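Local coordinates for hypothetical protein (Staphylococcus aureus subsp. aureus, PDB 1QYI) that is of unknown function but probably acts as a hydrolase of the haloacid dehalogenase-like (HAD) superfamily, at residues Thr46-Asp49 and Asn50-Gln53; Ser168-Gly171 and Ala172-Leu176; Val220-Leu223 and Leu224-Lys228; Asp268-Glu271 and Ala272-Tyr276. All coordinates share one frame; numbering follows the deposited sequence.

Contact 1: residues Thr46-Asp49 and Asn50-Gln53; sequences TLTD and NDIQ
Thr48 and Asp51 face each other across the first turn of helix 49-60, each side chain turned back toward the other's backbone N-H. In Thr48 the hydroxyl sits between the backbone N and the carbonyl carbon (chi1 78°), which swings OG1 over the start of the helix. There it accepts two bonds: a nearly straight one from Asp51 N at 3.0 Å (165°) and a more bent one from Asn50 N, also at 3.0 Å. CG2, anti to the carbonyl carbon, is left on the side of the Asp51 carboxylate. That carboxylate arrives at about a right angle to the threonine side chain; with CG anti to its own carbonyl carbon (chi1 -54°), OD2 is carried back to Thr48 N. The modelled separation of Thr48 N and Asp51 OD2, 2.4 Å, is very short, so the length is doubtful; the pairing itself is the one a capping box requires. Thr48 O in turn receives Ile52 N at 3.1 Å, the first regular turn of the helix. Outside these polar links, Leu47 CB approaches Ile52 CG1 at 4.3 Å, and both side chains also rest on Tyr207. Reciprocal bonds between the N-cap residue and the residue three further on define the capping box, and the apolar pair bracketing it fits the hydrophobic staple that often accompanies such a helix start.

Contact 2: residues Ser168-Gly171 and Ala172-Leu176; sequences SLKG and ALWTL
Trp174 folds back from the first turn of helix 172-195 over the loop that leads into it, a type II turn from Ser168 to Gly171. Its CB lies 3.3 Å from Gly171 N. CG extends away from the tryptophan's own N (chi1 -172°), bringing the indole against the backbone N and CA of Lys170: Lys170 N stands 3.3 Å above the ring plane, offset toward the rim. On the same face, at the five-membered ring, Leu169 CD1 makes a CH-pi contact 4.0 Å from the centroid, with NE1 as its nearest ring atom. CD2 and CE3 lie against Lys170 CA, which is 3.5 Å from Trp174 CE3. The bent lysine chain continues over this face of the six-membered ring, Lys170 CD 3.4 Å from Trp174 CZ3 and CE above CZ3 and CH2. The turn thus shields this face of the large apolar ring, while its one polar atom, NE1, is satisfied by Asp79 of helix 77-93. Where the turn enters the helix, a water bridging Ser168 O and Trp174 N, and Gly171 O, accepting Thr175 N and OG1 from opposite faces of its carbonyl plane, satisfy the polar groups.

Contact 3: residues Val220-Leu223 and Leu224-Lys228; sequences VKVL and LNDLK
Leu223 extends its CG away from the backbone N (chi1 160°), whereas Leu227, one turn later, has a first torsion of -109°, well off a staggered position; together these settings tilt the two branched ends toward each other. The side chains cross at a slant and touch through their CD1 methyls at 3.6 Å, with Leu227 CD2 a little further from the same Leu223 methyl. Leu227 also lies along Leu223 O, which accepts Leu227 N at 2.9 Å. A second, looser pair, three residues earlier, joins Val220 CG2 to Leu224 CD1 at 4.4 Å.

The solvent-facing flank behaves differently. Val222 and Asp226 run side by side in the same direction, and Val222 CG1 reaches Asp226 OD2 at 3.5 Å. The carboxylate leans over Val222 O, with OD2 only 2.9 Å from it; as both are acceptors, this is an approach between like partial charges and not a bond. A salt bridge from OD2 to Arg370 of helix 369-373 probably offsets its cost. Val222 O itself accepts Asp226 N at 3.0 Å.

Buried Val220, Leu223, Leu224 and Leu227 on one side, and a more exposed flank with Lys221, Asn225 and Asp226 as well as Val222, give the helix an amphipathic character. Leu224 and Leu227 pack on Phe6 of strand 3-6, and Leu224 also on Leu234 of strand 233-237, while Leu223 meets Arg370 and Leu227 meets Leu373. This placement is consistent with a flanking helix of the Rossmann-like HAD core.

Contact 4: residues Asp268-Glu271 and Ala272-Tyr276; sequences DVLE and AENMY
Asn274 and Glu271 present the flat groups here, an amide and a carboxylate whose planes are turned 43° apart while the two side chains cross at about a right angle. They meet only loosely, Glu271 OE1 standing 4.1 Å from Asn274 ND2. Leu270 O comes nearer, 2.9 Å from Asn274 ND2, but it stands over a face of the amide, and the angle is too poor for a hydrogen bond. Leu270 CD1, 3.4 Å from Asn274 ND2, lies nearer the amide plane, so an apolar methyl borders the amide at its amino end.

At the carboxylate of Glu271, CE of the selenomethionine Met275 lies closer to the plane than to a position over either face, on the side of CG and OE2. With Glu271 bent at chi2 (36°), its chain curls beside the end of Met275, whose own bend at chi3 (-108°) turns CE back to within 3.3 Å of Glu271 CG. Arg299 pairs with the charge through OE2, while the Met275 methyl packs along the stem and up to that oxygen; Met275 also touches Arg299.

In the backbone of the same turns, Ala272 N bonds almost straight to Asp268 O at 2.7 Å, whereas Met275 N reaches Glu271 O at a longer 3.3 Å, close to the end of the helix, which Tyr276 is the first residue to leave. Helix 266-275 follows strand 263-264, an outermost strand of the parallel sheet. Its inner side rests on Phe288 of helix 288-295, through Val269 and Ala272, and on Tyr302 of helix 302-307, through Ala272 and Met275.

All four contacts are local. Contacts 1 and 2 mark the starts of two helices in the long, mainly helical region that precedes helix 217-229, consistent with a cap inserted into a HAD core. Contact 3 lies in the last helix before strand 233-237, back on the core and packed on the parallel sheet; contact 4 lies in a helix that follows edge strand 263-264 and packs on other helices. The closest approach is between contacts 2 and 4, about 10 Å at their nearest atoms. Contacts 2 and 3 are the furthest apart, with centres 44 Å from each other on opposite sides of the chain's centre. None touches another, and no ligand or established active site links them.

Contact 1: residues Thr46-Asp49 and Asn50-Gln53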
ATOM      1  N   THR A  46      16.674 -13.370   9.915  1.00 32.65           N
ATOM      2  CA  THR A  46      17.037 -14.486   9.052  1.00 31.99           C
ATOM      3  C   THR A  46      15.860 -15.015   8.225  1.00 31.87           C
ATOM      4  O   THR A  46      15.940 -16.087   7.625  1.00 32.66           O
ATOM      5  CB  THR A  46      17.682 -15.651   9.859  1.00 33.79           C
ATOM      6  OG1 THR A  46      16.813 -16.071  10.922  1.00 33.62           O
ATOM      7  CG2 THR A  46      19.017 -15.204  10.439  1.00 32.82           C
ATOM      8  N   LEU A  47      14.774 -14.247   8.176  1.00 30.42           N
ATOM      9  CA  LEU A  47      13.581 -14.626   7.412  1.00 29.22           C
ATOM     10  C   LEU A  47      13.881 -14.870   5.928  1.00 29.15           C
ATOM     11  O   LEU A  47      14.769 -14.238   5.359  1.00 30.38           O
ATOM     12  CB  LEU A  47      12.523 -13.528   7.518  1.00 28.26           C
ATOM     13  CG  LEU A  47      11.896 -13.251   8.878  1.00 27.28           C
ATOM     14  CD1 LEU A  47      11.219 -11.892   8.847  1.00 27.07           C
ATOM     15  CD2 LEU A  47      10.916 -14.346   9.226  1.00 27.27           C
ATOM     16  N   THR A  48      13.129 -15.781   5.309  1.00 27.71           N
ATOM     17  CA  THR A  48      13.284 -16.102   3.888  1.00 27.54           C
ATOM     18  C   THR A  48      11.969 -15.802   3.176  1.00 29.30           C
ATOM     19  O   THR A  48      10.948 -15.554   3.818  1.00 29.95           O
ATOM     20  CB  THR A  48      13.561 -17.589   3.650  1.00 27.06           C
ATOM     21  OG1 THR A  48      12.337 -18.325   3.765  1.00 24.99           O
ATOM     22  CG2 THR A  48      14.562 -18.124   4.667  1.00 25.80           C
ATOM     23  N   ASP A  49      11.979 -15.850   1.850  1.00 30.62           N
ATOM     24  CA  ASP A  49      10.767 -15.575   1.094  1.00 31.89           C
ATOM     25  C   ASP A  49       9.676 -16.596   1.403  1.00 31.55           C
ATOM     26  O   ASP A  49       8.491 -16.334   1.191  1.00 32.91           O
ATOM     27  CB  ASP A  49      11.083 -15.550  -0.405  1.00 32.97           C
ATOM     28  CG  ASP A  49      11.396 -14.157  -0.908  1.00 35.15           C
ATOM     29  OD1 ASP A  49      11.774 -13.306  -0.077  1.00 37.79           O
ATOM     30  OD2 ASP A  49      11.270 -13.905  -2.130  1.00 39.27           O
ATOM     31  N   ASN A  50      10.092 -17.751   1.915  1.00 30.63           N
ATOM     32  CA  ASN A  50       9.175 -18.822   2.280  1.00 29.30           C
ATOM     33  C   ASN A  50       8.613 -18.603   3.682  1.00 26.46           C
ATOM     34  O   ASN A  50       7.424 -18.811   3.906  1.00 25.33           O
ATOM     35  CB  ASN A  50       9.892 -20.169   2.233  1.00 32.59           C
ATOM     36  CG  ASN A  50      10.752 -20.321   1.001  1.00 37.42           C
ATOM     37  OD1 ASN A  50      11.741 -19.599   0.827  1.00 40.79           O
ATOM     38  ND2 ASN A  50      10.380 -21.259   0.128  1.00 37.16           N
ATOM     39  N   ASP A  51       9.473 -18.203   4.625  1.00 24.81           N
ATOM     40  CA  ASP A  51       9.029 -17.942   6.007  1.00 25.41           C
ATOM     41  C   ASP A  51       7.909 -16.906   5.957  1.00 25.43           C
ATOM     42  O   ASP A  51       6.809 -17.122   6.475  1.00 24.76           O
ATOM     43  CB  ASP A  51      10.149 -17.364   6.899  1.00 23.19           C
ATOM     44  CG  ASP A  51      11.426 -18.207   6.905  1.00 24.21           C
ATOM     45  OD1 ASP A  51      11.370 -19.453   7.058  1.00 20.83           O
ATOM     46  OD2 ASP A  51      12.508 -17.598   6.790  1.00 24.88           O
ATOM     47  N   ILE A  52       8.217 -15.772   5.329  1.00 25.41           N
ATOM     48  CA  ILE A  52       7.288 -14.657   5.182  1.00 24.71           C
ATOM     49  C   ILE A  52       5.989 -15.134   4.567  1.00 24.53           C
ATOM     50  O   ILE A  52       4.912 -14.702   4.963  1.00 26.46           O
ATOM     51  CB  ILE A  52       7.878 -13.559   4.263  1.00 24.34           C
ATOM     52  CG1 ILE A  52       9.204 -13.048   4.832  1.00 23.94           C
ATOM     53  CG2 ILE A  52       6.894 -12.411   4.124  1.00 24.53           C
ATOM     54  CD1 ILE A  52       9.965 -12.149   3.872  1.00 24.02           C
ATOM     55  N   GLN A  53       6.094 -16.031   3.596  1.00 24.50           N
ATOM     56  CA  GLN A  53       4.912 -16.532   2.922  1.00 24.96           C
ATOM     57  C   GLN A  53       4.104 -17.389   3.873  1.00 24.62           C
ATOM     58  O   GLN A  53       2.869 -17.347   3.886  1.00 25.47           O
ATOM     59  CB  GLN A  53       5.316 -17.329   1.685  1.00 25.21           C
ATOM     60  CG  GLN A  53       4.706 -16.812   0.388  1.00 28.65           C
ATOM     61  CD  GLN A  53       4.839 -15.294   0.200  1.00 29.97           C
ATOM     62  OE1 GLN A  53       5.945 -14.738   0.204  1.00 30.88           O
ATOM     63  NE2 GLN A  53       3.698 -14.620   0.048  1.00 28.94           N
TER

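Contact 2: residues Ser168-Gly171 and Ala172-Leu176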
ATOM      1  N   SER A 168      -8.914   2.991  18.911  1.00 26.43           N
ATOM      2  CA  SER A 168      -9.326   4.047  17.999  1.00 27.22           C
ATOM      3  C   SER A 168      -8.355   4.213  16.839  1.00 26.89           C
ATOM      4  O   SER A 168      -7.166   3.926  16.957  1.00 25.53           O
ATOM      5  CB  SER A 168      -9.429   5.382  18.744  1.00 29.67           C
ATOM      6  OG  SER A 168      -8.136   5.843  19.146  1.00 33.27           O
ATOM      7  N   LEU A 169      -8.885   4.684  15.719  1.00 26.82           N
ATOM      8  CA  LEU A 169      -8.096   4.923  14.529  1.00 27.70           C
ATOM      9  C   LEU A 169      -7.028   5.976  14.846  1.00 28.20           C
ATOM     10  O   LEU A 169      -7.276   6.906  15.612  1.00 27.02           O
ATOM     11  CB  LEU A 169      -9.016   5.417  13.419  1.00 26.97           C
ATOM     12  CG  LEU A 169      -8.318   5.906  12.160  1.00 29.28           C
ATOM     13  CD1 LEU A 169      -7.395   4.813  11.637  1.00 28.57           C
ATOM     14  CD2 LEU A 169      -9.350   6.295  11.120  1.00 28.73           C
ATOM     15  N   LYS A 170      -5.840   5.825  14.267  1.00 29.68           N
ATOM     16  CA  LYS A 170      -4.756   6.770  14.516  1.00 31.24           C
ATOM     17  C   LYS A 170      -4.452   6.886  16.017  1.00 30.37           C
ATOM     18  O   LYS A 170      -3.855   7.865  16.470  1.00 31.58           O
ATOM     19  CB  LYS A 170      -5.122   8.146  13.941  1.00 34.07           C
ATOM     20  CG  LYS A 170      -5.027   8.259  12.420  1.00 34.76           C
ATOM     21  CD  LYS A 170      -3.590   8.520  11.984  1.00 38.15           C
ATOM     22  CE  LYS A 170      -3.471   8.687  10.470  1.00 40.43           C
ATOM     23  NZ  LYS A 170      -4.419   9.709   9.929  1.00 41.37           N
ATOM     24  N   GLY A 171      -4.858   5.876  16.782  1.00 29.21           N
ATOM     25  CA  GLY A 171      -4.617   5.886  18.217  1.00 25.99           C
ATOM     26  C   GLY A 171      -3.186   5.533  18.569  1.00 24.43           C
ATOM     27  O   GLY A 171      -2.355   5.333  17.684  1.00 26.09           O
ATOM     28  N   ALA A 172      -2.888   5.460  19.861  1.00 20.46           N
ATOM     29  CA  ALA A 172      -1.541   5.121  20.284  1.00 18.51           C
ATOM     30  C   ALA A 172      -1.163   3.730  19.772  1.00 19.75           C
ATOM     31  O   ALA A 172      -0.047   3.523  19.290  1.00 19.16           O
ATOM     32  CB  ALA A 172      -1.430   5.174  21.810  1.00 16.76           C
ATOM     33  N   LEU A 173      -2.087   2.775  19.874  1.00 19.33           N
ATOM     34  CA  LEU A 173      -1.820   1.418  19.402  1.00 19.36           C
ATOM     35  C   LEU A 173      -1.682   1.433  17.881  1.00 19.46           C
ATOM     36  O   LEU A 173      -0.831   0.742  17.325  1.00 19.68           O
ATOM     37  CB  LEU A 173      -2.963   0.468  19.785  1.00 19.53           C
ATOM     38  CG  LEU A 173      -2.722  -1.046  19.946  1.00 18.44           C
ATOM     39  CD1 LEU A 173      -3.958  -1.763  19.449  1.00 17.75           C
ATOM     40  CD2 LEU A 173      -1.493  -1.522  19.186  1.00 17.91           C
ATOM     41  N   TRP A 174      -2.524   2.223  17.216  1.00 18.60           N
ATOM     42  CA  TRP A 174      -2.499   2.317  15.759  1.00 18.67           C
ATOM     43  C   TRP A 174      -1.164   2.888  15.284  1.00 18.24           C
ATOM     44  O   TRP A 174      -0.630   2.484  14.249  1.00 15.34           O
ATOM     45  CB  TRP A 174      -3.631   3.217  15.256  1.00 18.09           C
ATOM     46  CG  TRP A 174      -3.778   3.207  13.754  1.00 14.80           C
ATOM     47  CD1 TRP A 174      -4.555   2.364  13.017  1.00 14.82           C
ATOM     48  CD2 TRP A 174      -3.081   4.040  12.815  1.00 13.92           C
ATOM     49  NE1 TRP A 174      -4.396   2.618  11.679  1.00 13.08           N
ATOM     50  CE2 TRP A 174      -3.516   3.640  11.526  1.00 14.59           C
ATOM     51  CE3 TRP A 174      -2.162   5.081  12.936  1.00 17.53           C
ATOM     52  CZ2 TRP A 174      -3.019   4.260  10.351  1.00 13.28           C
ATOM     53  CZ3 TRP A 174      -1.679   5.684  11.772  1.00 16.54           C
ATOM     54  CH2 TRP A 174      -2.120   5.277  10.498  1.00 14.80           C
ATOM     55  N   THR A 175      -0.648   3.844  16.052  1.00 17.48           N
ATOM     56  CA  THR A 175       0.625   4.488  15.761  1.00 16.62           C
ATOM     57  C   THR A 175       1.765   3.491  15.925  1.00 16.58           C
ATOM     58  O   THR A 175       2.701   3.477  15.132  1.00 17.17           O
ATOM     59  CB  THR A 175       0.824   5.709  16.689  1.00 15.38           C
ATOM     60  OG1 THR A 175      -0.250   6.630  16.470  1.00 16.40           O
ATOM     61  CG2 THR A 175       2.142   6.415  16.409  1.00 13.52           C
ATOM     62  N   LEU A 176       1.668   2.644  16.948  1.00 16.20           N
ATOM     63  CA  LEU A 176       2.679   1.625  17.197  1.00 17.94           C
ATOM     64  C   LEU A 176       2.760   0.661  16.028  1.00 20.43           C
ATOM     65  O   LEU A 176       3.820   0.497  15.418  1.00 25.25           O
ATOM     66  CB  LEU A 176       2.359   0.826  18.460  1.00 15.41           C
ATOM     67  CG  LEU A 176       3.292  -0.362  18.729  1.00 13.50           C
ATOM     68  CD1 LEU A 176       4.739   0.119  18.842  1.00  9.78           C
ATOM     69  CD2 LEU A 176       2.862  -1.082  20.004  1.00 11.13           C
TER
HETATM   70  O   HOH W   1      -5.079   2.849  18.462  1.00 11.17           O

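Contact 3: residues Val220-Leu223 and Leu224-Lys228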
ATOM      1  N   VAL A 220      12.766  -5.144 -19.334  1.00 34.40           N
ATOM      2  CA  VAL A 220      12.137  -3.826 -19.408  1.00 33.06           C
ATOM      3  C   VAL A 220      13.184  -2.743 -19.656  1.00 31.74           C
ATOM      4  O   VAL A 220      12.872  -1.702 -20.220  1.00 30.86           O
ATOM      5  CB  VAL A 220      11.330  -3.462 -18.115  1.00 31.30           C
ATOM      6  CG1 VAL A 220      10.562  -4.663 -17.616  1.00 30.68           C
ATOM      7  CG2 VAL A 220      12.248  -2.909 -17.054  1.00 33.09           C
ATOM      8  N   LYS A 221      14.425  -2.989 -19.246  1.00 32.11           N
ATOM      9  CA  LYS A 221      15.479  -2.009 -19.454  1.00 32.91           C
ATOM     10  C   LYS A 221      15.754  -1.841 -20.944  1.00 33.37           C
ATOM     11  O   LYS A 221      16.257  -0.803 -21.371  1.00 33.62           O
ATOM     12  CB  LYS A 221      16.764  -2.425 -18.740  1.00 34.99           C
ATOM     13  CG  LYS A 221      16.800  -2.150 -17.246  1.00 35.97           C
ATOM     14  CD  LYS A 221      18.048  -2.778 -16.636  1.00 39.35           C
ATOM     15  CE  LYS A 221      18.183  -2.458 -15.151  1.00 41.76           C
ATOM     16  NZ  LYS A 221      19.276  -3.245 -14.501  1.00 41.49           N
ATOM     17  N   VAL A 222      15.428  -2.866 -21.734  1.00 33.51           N
ATOM     18  CA  VAL A 222      15.617  -2.816 -23.186  1.00 32.22           C
ATOM     19  C   VAL A 222      14.413  -2.138 -23.832  1.00 31.49           C
ATOM     20  O   VAL A 222      14.545  -1.418 -24.819  1.00 31.84           O
ATOM     21  CB  VAL A 222      15.760  -4.233 -23.797  1.00 33.55           C
ATOM     22  CG1 VAL A 222      15.870  -4.132 -25.317  1.00 32.57           C
ATOM     23  CG2 VAL A 222      16.985  -4.936 -23.230  1.00 32.87           C
ATOM     24  N   LEU A 223      13.236  -2.388 -23.266  1.00 31.68           N
ATOM     25  CA  LEU A 223      11.996  -1.801 -23.756  1.00 29.76           C
ATOM     26  C   LEU A 223      12.008  -0.299 -23.529  1.00 28.10           C
ATOM     27  O   LEU A 223      11.659   0.473 -24.419  1.00 27.68           O
ATOM     28  CB  LEU A 223      10.794  -2.427 -23.039  1.00 31.85           C
ATOM     29  CG  LEU A 223       9.455  -1.670 -23.025  1.00 32.82           C
ATOM     30  CD1 LEU A 223       8.908  -1.515 -24.446  1.00 32.74           C
ATOM     31  CD2 LEU A 223       8.470  -2.417 -22.133  1.00 31.85           C
ATOM     32  N   LEU A 224      12.408   0.116 -22.334  1.00 27.21           N
ATOM     33  CA  LEU A 224      12.463   1.541 -22.008  1.00 27.05           C
ATOM     34  C   LEU A 224      13.500   2.243 -22.872  1.00 27.28           C
ATOM     35  O   LEU A 224      13.274   3.349 -23.361  1.00 25.87           O
ATOM     36  CB  LEU A 224      12.804   1.736 -20.527  1.00 26.30           C
ATOM     37  CG  LEU A 224      11.761   1.197 -19.548  1.00 25.72           C
ATOM     38  CD1 LEU A 224      12.240   1.407 -18.122  1.00 26.75           C
ATOM     39  CD2 LEU A 224      10.431   1.898 -19.789  1.00 23.84           C
ATOM     40  N   ASN A 225      14.642   1.584 -23.047  1.00 28.53           N
ATOM     41  CA  ASN A 225      15.736   2.106 -23.851  1.00 28.73           C
ATOM     42  C   ASN A 225      15.290   2.333 -25.297  1.00 29.12           C
ATOM     43  O   ASN A 225      15.530   3.396 -25.859  1.00 29.17           O
ATOM     44  CB  ASN A 225      16.915   1.128 -23.801  1.00 31.85           C
ATOM     45  CG  ASN A 225      18.197   1.729 -24.340  1.00 34.28           C
ATOM     46  OD1 ASN A 225      18.615   2.816 -23.924  1.00 35.40           O
ATOM     47  ND2 ASN A 225      18.838   1.019 -25.257  1.00 34.52           N
ATOM     48  N   ASP A 226      14.642   1.339 -25.899  1.00 29.35           N
ATOM     49  CA  ASP A 226      14.177   1.489 -27.273  1.00 29.91           C
ATOM     50  C   ASP A 226      13.086   2.548 -27.332  1.00 30.44           C
ATOM     51  O   ASP A 226      13.000   3.297 -28.301  1.00 31.02           O
ATOM     52  CB  ASP A 226      13.630   0.172 -27.829  1.00 30.48           C
ATOM     53  CG  ASP A 226      14.635  -0.958 -27.758  1.00 32.76           C
ATOM     54  OD1 ASP A 226      15.859  -0.696 -27.827  1.00 32.39           O
ATOM     55  OD2 ASP A 226      14.192  -2.123 -27.656  1.00 35.17           O
ATOM     56  N   LEU A 227      12.249   2.606 -26.299  1.00 31.27           N
ATOM     57  CA  LEU A 227      11.172   3.590 -26.241  1.00 30.46           C
ATOM     58  C   LEU A 227      11.775   4.978 -26.397  1.00 30.56           C
ATOM     59  O   LEU A 227      11.240   5.825 -27.119  1.00 31.29           O
ATOM     60  CB  LEU A 227      10.433   3.489 -24.907  1.00 31.79           C
ATOM     61  CG  LEU A 227       9.006   2.933 -24.861  1.00 33.57           C
ATOM     62  CD1 LEU A 227       8.813   1.806 -25.855  1.00 31.96           C
ATOM     63  CD2 LEU A 227       8.726   2.463 -23.436  1.00 33.25           C
ATOM     64  N   LYS A 228      12.898   5.210 -25.724  1.00 29.94           N
ATOM     65  CA  LYS A 228      13.575   6.491 -25.817  1.00 28.82           C
ATOM     66  C   LYS A 228      14.186   6.597 -27.206  1.00 28.92           C
ATOM     67  O   LYS A 228      14.178   7.667 -27.819  1.00 29.29           O
ATOM     68  CB  LYS A 228      14.650   6.604 -24.730  1.00 30.93           C
ATOM     69  CG  LYS A 228      14.109   7.131 -23.389  1.00 32.94           C
ATOM     70  CD  LYS A 228      14.792   6.461 -22.205  1.00 31.69           C
ATOM     71  CE  LYS A 228      15.771   7.380 -21.509  1.00 32.83           C
ATOM     72  NZ  LYS A 228      15.076   8.389 -20.667  1.00 35.73           N
TER

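Contact 4: residues Asp268-Glu271 and Ala272-Tyr276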
ATOM      1  N   ASP A 268       3.588  14.552  -4.027  1.00 27.65           N
ATOM      2  CA  ASP A 268       3.240  15.772  -4.739  1.00 28.75           C
ATOM      3  C   ASP A 268       1.770  16.127  -4.544  1.00 29.50           C
ATOM      4  O   ASP A 268       1.455  17.277  -4.256  1.00 30.72           O
ATOM      5  CB  ASP A 268       3.543  15.630  -6.224  1.00 27.85           C
ATOM      6  CG  ASP A 268       4.979  15.286  -6.479  1.00 29.57           C
ATOM      7  OD1 ASP A 268       5.860  16.033  -5.996  1.00 30.70           O
ATOM      8  OD2 ASP A 268       5.231  14.266  -7.154  1.00 29.61           O
ATOM      9  N   VAL A 269       0.872  15.154  -4.699  1.00 29.70           N
ATOM     10  CA  VAL A 269      -0.551  15.430  -4.526  1.00 31.10           C
ATOM     11  C   VAL A 269      -0.779  15.932  -3.113  1.00 31.27           C
ATOM     12  O   VAL A 269      -1.615  16.804  -2.878  1.00 32.12           O
ATOM     13  CB  VAL A 269      -1.443  14.178  -4.746  1.00 31.38           C
ATOM     14  CG1 VAL A 269      -1.264  13.657  -6.154  1.00 34.06           C
ATOM     15  CG2 VAL A 269      -1.107  13.089  -3.744  1.00 33.51           C
ATOM     16  N   LEU A 270      -0.014  15.385  -2.176  1.00 31.60           N
ATOM     17  CA  LEU A 270      -0.121  15.765  -0.778  1.00 31.71           C
ATOM     18  C   LEU A 270       0.358  17.202  -0.603  1.00 32.55           C
ATOM     19  O   LEU A 270      -0.240  17.990   0.134  1.00 32.28           O
ATOM     20  CB  LEU A 270       0.712  14.808   0.076  1.00 29.80           C
ATOM     21  CG  LEU A 270       0.786  15.007   1.595  1.00 32.01           C
ATOM     22  CD1 LEU A 270       1.722  16.157   1.920  1.00 31.48           C
ATOM     23  CD2 LEU A 270      -0.609  15.240   2.168  1.00 31.73           C
ATOM     24  N   GLU A 271       1.444  17.540  -1.282  1.00 31.42           N
ATOM     25  CA  GLU A 271       1.970  18.881  -1.184  1.00 32.59           C
ATOM     26  C   GLU A 271       0.996  19.850  -1.843  1.00 32.88           C
ATOM     27  O   GLU A 271       0.618  20.866  -1.256  1.00 31.57           O
ATOM     28  CB  GLU A 271       3.336  18.957  -1.860  1.00 34.27           C
ATOM     29  CG  GLU A 271       4.031  20.282  -1.635  1.00 37.20           C
ATOM     30  CD  GLU A 271       3.765  20.838  -0.243  1.00 40.47           C
ATOM     31  OE1 GLU A 271       3.763  20.039   0.731  1.00 41.78           O
ATOM     32  OE2 GLU A 271       3.581  22.075  -0.123  1.00 39.74           O
ATOM     33  N   ALA A 272       0.573  19.514  -3.057  1.00 33.10           N
ATOM     34  CA  ALA A 272      -0.356  20.346  -3.812  1.00 33.87           C
ATOM     35  C   ALA A 272      -1.648  20.647  -3.048  1.00 34.47           C
ATOM     36  O   ALA A 272      -2.199  21.737  -3.171  1.00 32.16           O
ATOM     37  CB  ALA A 272      -0.685  19.671  -5.142  1.00 32.92           C
ATOM     38  N   GLU A 273      -2.128  19.687  -2.262  1.00 36.20           N
ATOM     39  CA  GLU A 273      -3.361  19.881  -1.503  1.00 38.82           C
ATOM     40  C   GLU A 273      -3.175  20.864  -0.351  1.00 39.41           C
ATOM     41  O   GLU A 273      -4.100  21.582   0.025  1.00 39.73           O
ATOM     42  CB  GLU A 273      -3.877  18.539  -0.969  1.00 38.93           C
ATOM     43  CG  GLU A 273      -4.211  17.527  -2.061  1.00 39.84           C
ATOM     44  CD  GLU A 273      -4.627  16.168  -1.512  1.00 40.80           C
ATOM     45  OE1 GLU A 273      -3.992  15.684  -0.544  1.00 40.82           O
ATOM     46  OE2 GLU A 273      -5.580  15.574  -2.067  1.00 40.25           O
ATOM     47  N   ASN A 274      -1.978  20.889   0.216  1.00 40.45           N
ATOM     48  CA  ASN A 274      -1.692  21.797   1.312  1.00 41.12           C
ATOM     49  C   ASN A 274      -1.615  23.246   0.834  1.00 41.15           C
ATOM     50  O   ASN A 274      -1.935  24.161   1.582  1.00 40.78           O
ATOM     51  CB  ASN A 274      -0.396  21.378   2.013  1.00 42.29           C
ATOM     52  CG  ASN A 274      -0.586  20.139   2.881  1.00 44.14           C
ATOM     53  OD1 ASN A 274      -1.506  20.084   3.698  1.00 45.50           O
ATOM     54  ND2 ASN A 274       0.283  19.145   2.714  1.00 45.17           N
HETATM   55  N   MSE A 275      -1.195  23.451  -0.413  1.00 42.03           N
HETATM   56  CA  MSE A 275      -1.108  24.791  -0.987  1.00 42.77           C
HETATM   57  C   MSE A 275      -2.485  25.260  -1.423  1.00 42.59           C
HETATM   58  O   MSE A 275      -2.799  26.444  -1.347  1.00 43.06           O
HETATM   59  CB  MSE A 275      -0.203  24.793  -2.207  1.00 45.13           C
HETATM   60  CG  MSE A 275       1.244  24.511  -1.914  1.00 49.49           C
HETATM   61 SE   MSE A 275       2.252  24.388  -3.555  1.00 56.85          SE
HETATM   62  CE  MSE A 275       2.579  22.503  -3.569  1.00 55.05           C
ATOM     63  N   TYR A 276      -3.295  24.318  -1.898  1.00 41.97           N
ATOM     64  CA  TYR A 276      -4.646  24.605  -2.365  1.00 41.56           C
ATOM     65  C   TYR A 276      -5.610  23.610  -1.727  1.00 41.61           C
ATOM     66  O   TYR A 276      -6.134  22.723  -2.396  1.00 40.33           O
ATOM     67  CB  TYR A 276      -4.712  24.477  -3.891  1.00 39.47           C
ATOM     68  CG  TYR A 276      -3.625  25.242  -4.607  1.00 39.02           C
ATOM     69  CD1 TYR A 276      -3.709  26.626  -4.785  1.00 39.86           C
ATOM     70  CD2 TYR A 276      -2.485  24.589  -5.063  1.00 38.41           C
ATOM     71  CE1 TYR A 276      -2.671  27.336  -5.397  1.00 40.22           C
ATOM     72  CE2 TYR A 276      -1.449  25.283  -5.668  1.00 38.64           C
ATOM     73  CZ  TYR A 276      -1.545  26.652  -5.833  1.00 39.97           C
ATOM     74  OH  TYR A 276      -0.499  27.332  -6.412  1.00 42.50           O
TER